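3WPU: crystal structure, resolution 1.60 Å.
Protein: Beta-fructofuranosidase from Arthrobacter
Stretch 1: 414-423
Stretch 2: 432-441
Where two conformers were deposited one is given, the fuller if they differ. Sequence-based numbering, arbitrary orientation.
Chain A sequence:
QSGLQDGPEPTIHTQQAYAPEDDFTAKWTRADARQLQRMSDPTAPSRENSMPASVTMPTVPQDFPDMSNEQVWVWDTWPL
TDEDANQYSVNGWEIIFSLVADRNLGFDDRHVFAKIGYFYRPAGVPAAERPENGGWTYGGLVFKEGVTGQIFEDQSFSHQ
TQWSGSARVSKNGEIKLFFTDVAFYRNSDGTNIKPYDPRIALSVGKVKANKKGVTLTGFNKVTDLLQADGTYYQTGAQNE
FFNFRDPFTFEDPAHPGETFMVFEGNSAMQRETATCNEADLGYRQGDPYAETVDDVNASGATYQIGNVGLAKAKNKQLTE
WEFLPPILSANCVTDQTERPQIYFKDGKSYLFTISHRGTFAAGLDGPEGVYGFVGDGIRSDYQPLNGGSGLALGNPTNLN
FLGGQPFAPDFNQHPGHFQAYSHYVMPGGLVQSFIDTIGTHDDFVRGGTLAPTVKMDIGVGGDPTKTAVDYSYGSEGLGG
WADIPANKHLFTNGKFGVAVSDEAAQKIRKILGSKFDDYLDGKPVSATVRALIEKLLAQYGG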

ATOM      1  N   HIS A 414     -12.872   4.533 -19.968  1.00 12.92           N
ATOM      2  CA  HIS A 414     -12.583   5.837 -19.381  1.00 12.51           C
ATOM      3  C   HIS A 414     -11.060   6.034 -19.406  1.00 12.69           C
ATOM      4  O   HIS A 414     -10.314   5.122 -19.064  1.00 12.12           O
ATOM      5  CB  HIS A 414     -13.120   5.930 -17.937  1.00 12.26           C
ATOM      6  CG  HIS A 414     -13.092   7.320 -17.375  1.00 12.16           C
ATOM      7  ND1 HIS A 414     -11.922   7.987 -17.090  1.00 12.54           N
ATOM      8  CD2 HIS A 414     -14.089   8.188 -17.081  1.00 12.68           C
ATOM      9  CE1 HIS A 414     -12.193   9.193 -16.630  1.00 12.44           C
ATOM     10  NE2 HIS A 414     -13.504   9.337 -16.603  1.00 12.75           N
ATOM     11  N   PRO A 415     -10.579   7.219 -19.836  1.00 13.49           N
ATOM     12  CA  PRO A 415      -9.113   7.419 -19.941  1.00 12.83           C
ATOM     13  C   PRO A 415      -8.342   7.512 -18.617  1.00 12.86           C
ATOM     14  O   PRO A 415      -7.120   7.564 -18.607  1.00 12.90           O
ATOM     15  CB  PRO A 415      -8.989   8.728 -20.737  1.00 13.70           C
ATOM     16  CG  PRO A 415     -10.297   9.416 -20.567  1.00 13.89           C
ATOM     17  CD  PRO A 415     -11.334   8.331 -20.454  1.00 13.79           C
ATOM     18  N   GLY A 416      -9.070   7.462 -17.521  1.00 12.05           N
ATOM     19  CA  GLY A 416      -8.497   7.388 -16.163  1.00 11.60           C
ATOM     20  C   GLY A 416      -8.545   6.009 -15.551  1.00 11.12           C
ATOM     21  O   GLY A 416      -8.254   5.852 -14.357  1.00 10.44           O
ATOM     22  N   HIS A 417      -8.913   4.994 -16.323  1.00 11.09           N
ATOM     23  CA  HIS A 417      -9.052   3.612 -15.836  1.00 10.86           C
ATOM     24  C   HIS A 417      -7.796   3.113 -15.127  1.00 10.74           C
ATOM     25  O   HIS A 417      -7.907   2.345 -14.171  1.00 10.84           O
ATOM     26  CB  HIS A 417      -9.346   2.704 -17.029  1.00 10.99           C
ATOM     27  CG  HIS A 417      -9.850   1.341 -16.694  1.00 10.74           C
ATOM     28  ND1 HIS A 417      -9.015   0.257 -16.541  1.00 11.01           N
ATOM     29  CD2 HIS A 417     -11.111   0.859 -16.618  1.00 10.49           C
ATOM     30  CE1 HIS A 417      -9.742  -0.831 -16.340  1.00 10.71           C
ATOM     31  NE2 HIS A 417     -11.017  -0.489 -16.383  1.00 10.19           N
ATOM     32  N   PHE A 418      -6.626   3.560 -15.559  1.00 10.68           N
ATOM     33  CA  PHE A 418      -5.353   3.170 -14.957  1.00 10.83           C
ATOM     34  C   PHE A 418      -4.595   4.356 -14.358  1.00 10.23           C
ATOM     35  O   PHE A 418      -3.367   4.322 -14.238  1.00 10.31           O
ATOM     36  CB  PHE A 418      -4.480   2.474 -15.994  1.00 11.18           C
ATOM     37  CG  PHE A 418      -5.120   1.259 -16.620  1.00 11.03           C
ATOM     38  CD1 PHE A 418      -5.341   0.107 -15.863  1.00 11.08           C
ATOM     39  CD2 PHE A 418      -5.481   1.249 -17.961  1.00 11.51           C
ATOM     40  CE1 PHE A 418      -5.899  -1.028 -16.432  1.00 11.26           C
ATOM     41  CE2 PHE A 418      -6.047   0.110 -18.530  1.00 11.54           C
ATOM     42  CZ  PHE A 418      -6.275  -1.017 -17.761  1.00 11.48           C
ATOM     43  N   GLN A 419      -5.312   5.411 -13.977  1.00 10.14           N
ATOM     44  CA  GLN A 419      -4.673   6.663 -13.570  1.00 10.10           C
ATOM     45  C   GLN A 419      -3.887   6.553 -12.290  1.00 10.19           C
ATOM     46  O   GLN A 419      -3.047   7.402 -12.015  1.00 11.31           O
ATOM     47  CB  GLN A 419      -5.694   7.804 -13.418  1.00 10.16           C
ATOM     48  CG  GLN A 419      -6.644   7.614 -12.239  1.00 10.08           C
ATOM     49  CD  GLN A 419      -7.623   8.759 -12.081  1.00 10.62           C
ATOM     50  OE1 GLN A 419      -7.918   9.495 -13.029  1.00 10.62           O
ATOM     51  NE2 GLN A 419      -8.104   8.941 -10.870  1.00 11.12           N
ATOM     52  N   ALA A 420      -4.220   5.545 -11.482  1.00 10.25           N
ATOM     53  CA  ALA A 420      -3.672   5.418 -10.141  1.00 10.12           C
ATOM     54  C   ALA A 420      -3.538   3.946  -9.762  1.00  9.82           C
ATOM     55  O   ALA A 420      -4.394   3.116 -10.104  1.00  9.08           O
ATOM     56  CB  ALA A 420      -4.579   6.139  -9.148  1.00 10.30           C
ATOM     57  N   TYR A 421      -2.447   3.629  -9.075  1.00 10.19           N
ATOM     58  CA  TYR A 421      -2.255   2.313  -8.479  1.00 10.55           C
ATOM     59  C   TYR A 421      -1.353   2.400  -7.231  1.00 10.72           C
ATOM     60  O   TYR A 421      -0.825   3.481  -6.899  1.00  9.51           O
ATOM     61  CB  TYR A 421      -1.776   1.246  -9.503  1.00 10.87           C
ATOM     62  CG  TYR A 421      -2.213  -0.126  -9.070  1.00 10.81           C
ATOM     63  CD1 TYR A 421      -3.560  -0.436  -8.997  1.00 11.18           C
ATOM     64  CD2 TYR A 421      -1.291  -1.079  -8.646  1.00 11.59           C
ATOM     65  CE1 TYR A 421      -3.991  -1.665  -8.547  1.00 11.75           C
ATOM     66  CE2 TYR A 421      -1.707  -2.311  -8.155  1.00 12.00           C
ATOM     67  CZ  TYR A 421      -3.059  -2.608  -8.118  1.00 12.27           C
ATOM     68  OH  TYR A 421      -3.528  -3.840  -7.659  1.00 12.37           O
ATOM     69  N   SER A 422      -1.273   1.263  -6.524  1.00 11.44           N
ATOM     70  CA  SER A 422      -0.512   1.113  -5.285  0.50 11.22           C
ATOM     71  C   SER A 422      -0.845   2.196  -4.263  1.00 11.59           C
ATOM     72  O   SER A 422       0.035   2.732  -3.560  1.00 11.58           O
ATOM     73  CB  SER A 422       0.982   1.030  -5.583  0.50 11.06           C
ATOM     74  OG  SER A 422       1.229  -0.117  -6.381  0.50 10.33           O
ATOM     75  N   HIS A 423      -2.134   2.467  -4.138  1.00 10.94           N
ATOM     76  CA  HIS A 423      -2.610   3.482  -3.244  1.00 10.81           C
ATOM     77  C   HIS A 423      -2.206   3.136  -1.802  1.00 10.76           C
ATOM     78  O   HIS A 423      -2.016   1.962  -1.439  1.00 12.17           O
ATOM     79  CB  HIS A 423      -4.125   3.534  -3.245  1.00 10.95           C
ATOM     80  CG  HIS A 423      -4.752   3.779  -4.578  1.00 10.90           C
ATOM     81  ND1 HIS A 423      -4.600   2.935  -5.652  1.00 11.24           N
ATOM     82  CD2 HIS A 423      -5.597   4.754  -4.981  1.00 11.25           C
ATOM     83  CE1 HIS A 423      -5.321   3.387  -6.665  1.00 10.89           C
ATOM     84  NE2 HIS A 423      -5.932   4.491  -6.282  1.00 10.74           N
ATOM     85  N   GLN A 432      -2.483   8.558  -1.138  1.00  9.37           N
ATOM     86  CA  GLN A 432      -1.451   8.806  -2.158  1.00  9.57           C
ATOM     87  C   GLN A 432      -1.367   7.583  -3.061  1.00  9.42           C
ATOM     88  O   GLN A 432      -1.676   6.487  -2.653  1.00  9.55           O
ATOM     89  CB  GLN A 432      -0.095   9.109  -1.521  1.00  9.84           C
ATOM     90  CG  GLN A 432       0.463   8.051  -0.563  1.00  9.62           C
ATOM     91  CD  GLN A 432       1.488   7.122  -1.168  1.00 10.08           C
ATOM     92  OE1 GLN A 432       1.636   7.021  -2.406  1.00  9.69           O
ATOM     93  NE2 GLN A 432       2.209   6.428  -0.307  1.00 10.18           N
ATOM     94  N   SER A 433      -0.989   7.795  -4.328  1.00  9.12           N
ATOM     95  CA  SER A 433      -0.949   6.715  -5.312  1.00  9.36           C
ATOM     96  C   SER A 433      -0.006   7.148  -6.435  1.00  9.12           C
ATOM     97  O   SER A 433       0.314   8.325  -6.495  1.00 10.16           O
ATOM     98  CB  SER A 433      -2.353   6.482  -5.893  1.00  9.51           C
ATOM     99  OG  SER A 433      -2.885   7.634  -6.531  1.00  9.77           O
ATOM    100  N   PHE A 434       0.419   6.211  -7.281  1.00  8.88           N
ATOM    101  CA  PHE A 434       1.235   6.569  -8.449  1.00  8.40           C
ATOM    102  C   PHE A 434       0.410   6.440  -9.691  1.00  8.61           C
ATOM    103  O   PHE A 434      -0.501   5.628  -9.796  1.00  8.76           O
ATOM    104  CB  PHE A 434       2.519   5.719  -8.528  1.00  8.57           C
ATOM    105  CG  PHE A 434       2.334   4.364  -9.172  1.00  8.48           C
ATOM    106  CD1 PHE A 434       2.415   4.191 -10.542  1.00  8.55           C
ATOM    107  CD2 PHE A 434       2.023   3.247  -8.414  1.00  8.75           C
ATOM    108  CE1 PHE A 434       2.232   2.941 -11.125  1.00  8.66           C
ATOM    109  CE2 PHE A 434       1.833   1.998  -8.980  1.00  8.87           C
ATOM    110  CZ  PHE A 434       1.911   1.839 -10.349  1.00  8.96           C
ATOM    111  N   ILE A 435       0.823   7.188 -10.707  1.00  8.78           N
ATOM    112  CA  ILE A 435       0.155   7.163 -12.009  1.00  9.79           C
ATOM    113  C   ILE A 435       0.723   6.081 -12.923  1.00 10.31           C
ATOM    114  O   ILE A 435       1.952   5.997 -13.125  1.00 10.82           O
ATOM    115  CB  ILE A 435       0.355   8.515 -12.714  1.00  9.54           C
ATOM    116  CG1 ILE A 435      -0.290   9.649 -11.912  1.00  9.74           C
ATOM    117  CG2 ILE A 435      -0.241   8.465 -14.120  1.00  9.35           C
ATOM    118  CD1 ILE A 435       0.002  11.043 -12.428  1.00 10.29           C
ATOM    119  N   ASP A 436      -0.153   5.252 -13.480  1.00 10.51           N
ATOM    120  CA  ASP A 436       0.313   4.193 -14.352  1.00 11.39           C
ATOM    121  C   ASP A 436       0.107   4.690 -15.770  1.00 11.48           C
ATOM    122  O   ASP A 436       1.089   4.980 -16.466  1.00 11.49           O
ATOM    123  CB  ASP A 436      -0.391   2.869 -14.091  1.00 12.42           C
ATOM    124  CG  ASP A 436       0.242   1.710 -14.851  1.00 13.05           C
ATOM    125  OD1 ASP A 436       1.076   1.935 -15.751  1.00 13.39           O
ATOM    126  OD2 ASP A 436      -0.128   0.569 -14.568  1.00 14.25           O
ATOM    127  N   THR A 437      -1.153   4.827 -16.182  1.00 12.03           N
ATOM    128  CA  THR A 437      -1.463   5.378 -17.517  1.00 11.69           C
ATOM    129  C   THR A 437      -2.618   6.376 -17.446  1.00 12.18           C
ATOM    130  O   THR A 437      -3.557   6.157 -16.709  1.00 11.94           O
ATOM    131  CB  THR A 437      -1.868   4.258 -18.471  1.00 12.12           C
ATOM    132  OG1 THR A 437      -0.793   3.347 -18.584  1.00 12.08           O
ATOM    133  CG2 THR A 437      -2.249   4.791 -19.904  1.00 12.07           C
ATOM    134  N   ILE A 438      -2.569   7.438 -18.253  1.00 12.45           N
ATOM    135  CA  ILE A 438      -3.718   8.313 -18.438  1.00 12.59           C
ATOM    136  C   ILE A 438      -3.834   8.554 -19.928  1.00 13.00           C
ATOM    137  O   ILE A 438      -2.840   8.876 -20.560  1.00 13.35           O
ATOM    138  CB  ILE A 438      -3.584   9.667 -17.716  1.00 12.65           C
ATOM    139  CG1 ILE A 438      -3.474   9.432 -16.201  1.00 12.82           C
ATOM    140  CG2 ILE A 438      -4.781  10.550 -18.018  1.00 12.84           C
ATOM    141  CD1 ILE A 438      -3.201  10.684 -15.389  1.00 12.69           C
ATOM    142  N   GLY A 439      -5.027   8.340 -20.456  1.00 14.00           N
ATOM    143  CA  GLY A 439      -5.280   8.639 -21.873  1.00 13.91           C
ATOM    144  C   GLY A 439      -6.084   7.590 -22.593  1.00 15.46           C
ATOM    145  O   GLY A 439      -6.447   6.555 -22.043  1.00 16.28           O
ATOM    146  N   THR A 440      -6.364   7.881 -23.864  1.00 15.87           N
ATOM    147  CA  THR A 440      -7.172   7.015 -24.692  1.00 17.31           C
ATOM    148  C   THR A 440      -6.250   6.150 -25.541  1.00 17.88           C
ATOM    149  O   THR A 440      -5.023   6.315 -25.500  1.00 17.94           O
ATOM    150  CB  THR A 440      -8.099   7.858 -25.593  1.00 18.10           C
ATOM    151  OG1 THR A 440      -7.323   8.871 -26.235  1.00 18.79           O
ATOM    152  CG2 THR A 440      -9.163   8.532 -24.779  1.00 18.94           C
ATOM    153  N   HIS A 441      -6.841   5.236 -26.311  1.00 19.41           N
ATOM    154  CA  HIS A 441      -6.101   4.229 -27.074  0.50 19.70           C
ATOM    155  C   HIS A 441      -5.031   4.832 -28.007  1.00 22.03           C
ATOM    156  O   HIS A 441      -3.962   4.250 -28.177  1.00 23.76           O
ATOM    157  CB  HIS A 441      -7.082   3.375 -27.884  0.50 20.09           C
ATOM    158  CG  HIS A 441      -7.770   4.134 -28.973  0.50 19.82           C
ATOM    159  ND1 HIS A 441      -7.392   4.040 -30.293  0.50 19.85           N
ATOM    160  CD2 HIS A 441      -8.776   5.038 -28.931  0.50 20.13           C
ATOM    161  CE1 HIS A 441      -8.150   4.838 -31.023  0.50 19.91           C
ATOM    162  NE2 HIS A 441      -8.995   5.460 -30.221  0.50 19.70           N
TER
HETATM  163  O   HOH W   1      -5.874   5.285 -17.712  1.00 12.49           O
HETATM  164  O   HOH W   2       2.267   4.482  -3.463  1.00 12.03           O

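The two stretches run antiparallel and bury 662 Å² between them, counting both sides. Most of the polar contact is made by main-chain atoms, with side chains filling the space around them.

His-414 does not touch stretch 2, but it is the first residue of the type I turn that contains Pro-415. The turn is closed by the bond from His-417 N to His-414 O (3.1 Å), and the ring nitrogen His-414 ND1 accepts a hydrogen bond from Gly-416 N (2.9 Å). Pro-415, whose ring fixes a phi of -70° suited to this turn, presents its carbonyl to stretch 2: Gly-439 N donates to Pro-415 O at 2.9 Å and nearly linearly (169°). Gly-439 adopts phi/psi of 137/177, where a CB would be jammed against the preceding carbonyl oxygen, so glycine fits this corner of the chain. Beside this bond, Pro-415 CB packs 4.1 Å from Thr-440 CG2.

A second type I turn, Gly-416 to Gln-419, is closed by Gln-419 N donating to Gly-416 O (3.0 Å). Gly-416 also leaves room for the Gln-419 side chain, since a CB here would lie 2.8 Å from Gln-419 OE1. Water 1 joins the two stretches beside these turns: it donates to Pro-415 O and Thr-437 O, each at 2.7 Å, and accepts from Phe-418 N at 2.9 Å.

At Phe-418 the CA-to-CB bond points toward stretch 2, and Phe-418 CB meets Thr-437 CB at 4.0 Å, while the ring leads away. Its carbonyl receives a straight hydrogen bond from Thr-437 N (3.0 Å to Phe-418 O, 170°) and a weak one from Asp-436 N (3.4 Å to the same Phe-418 O). Gln-419 CB packs 3.9 Å from Ile-438 CG1, while the amide end of this side chain is hydrogen-bonded elsewhere in the structure. Gln-419 O is buried without a conventional hydrogen-bond partner; Ile-435 CA approaches it at 3.2 Å in a CA-H...O contact.

At Ala-420 the backbones come close, Ala-420 CA lying 3.2 Å from Phe-434 O in a CA-H...O contact, and the methyl group Ala-420 CB lies 3.5 Å from Ser-433 OG. Regular pairing is reached at Tyr-421, where Tyr-421 N donates to Phe-434 O (2.9 Å) and Phe-434 N to Tyr-421 O (3.0 Å). Both side chains lie on the same face of the sheet. Phe-434, with chi1 at 83°, brings CE2 to 3.7 Å from Tyr-421 CB and to the edge of the tyrosine ring.

At Ser-422 the chain turns a corner, and the compact side chain in the given conformer sets OG 3.4 Å from Phe-434 CE2, at the edge of the phenylalanine ring. Water 2 lies 2.8 Å from both Ser-422 O and Gln-432 OE1. His-423 ends the contact: its CA approaches Gln-432 O at 3.2 Å, and its ring receives Ser-433 CB over one face in a CH-pi contact, 3.9 Å from the centroid.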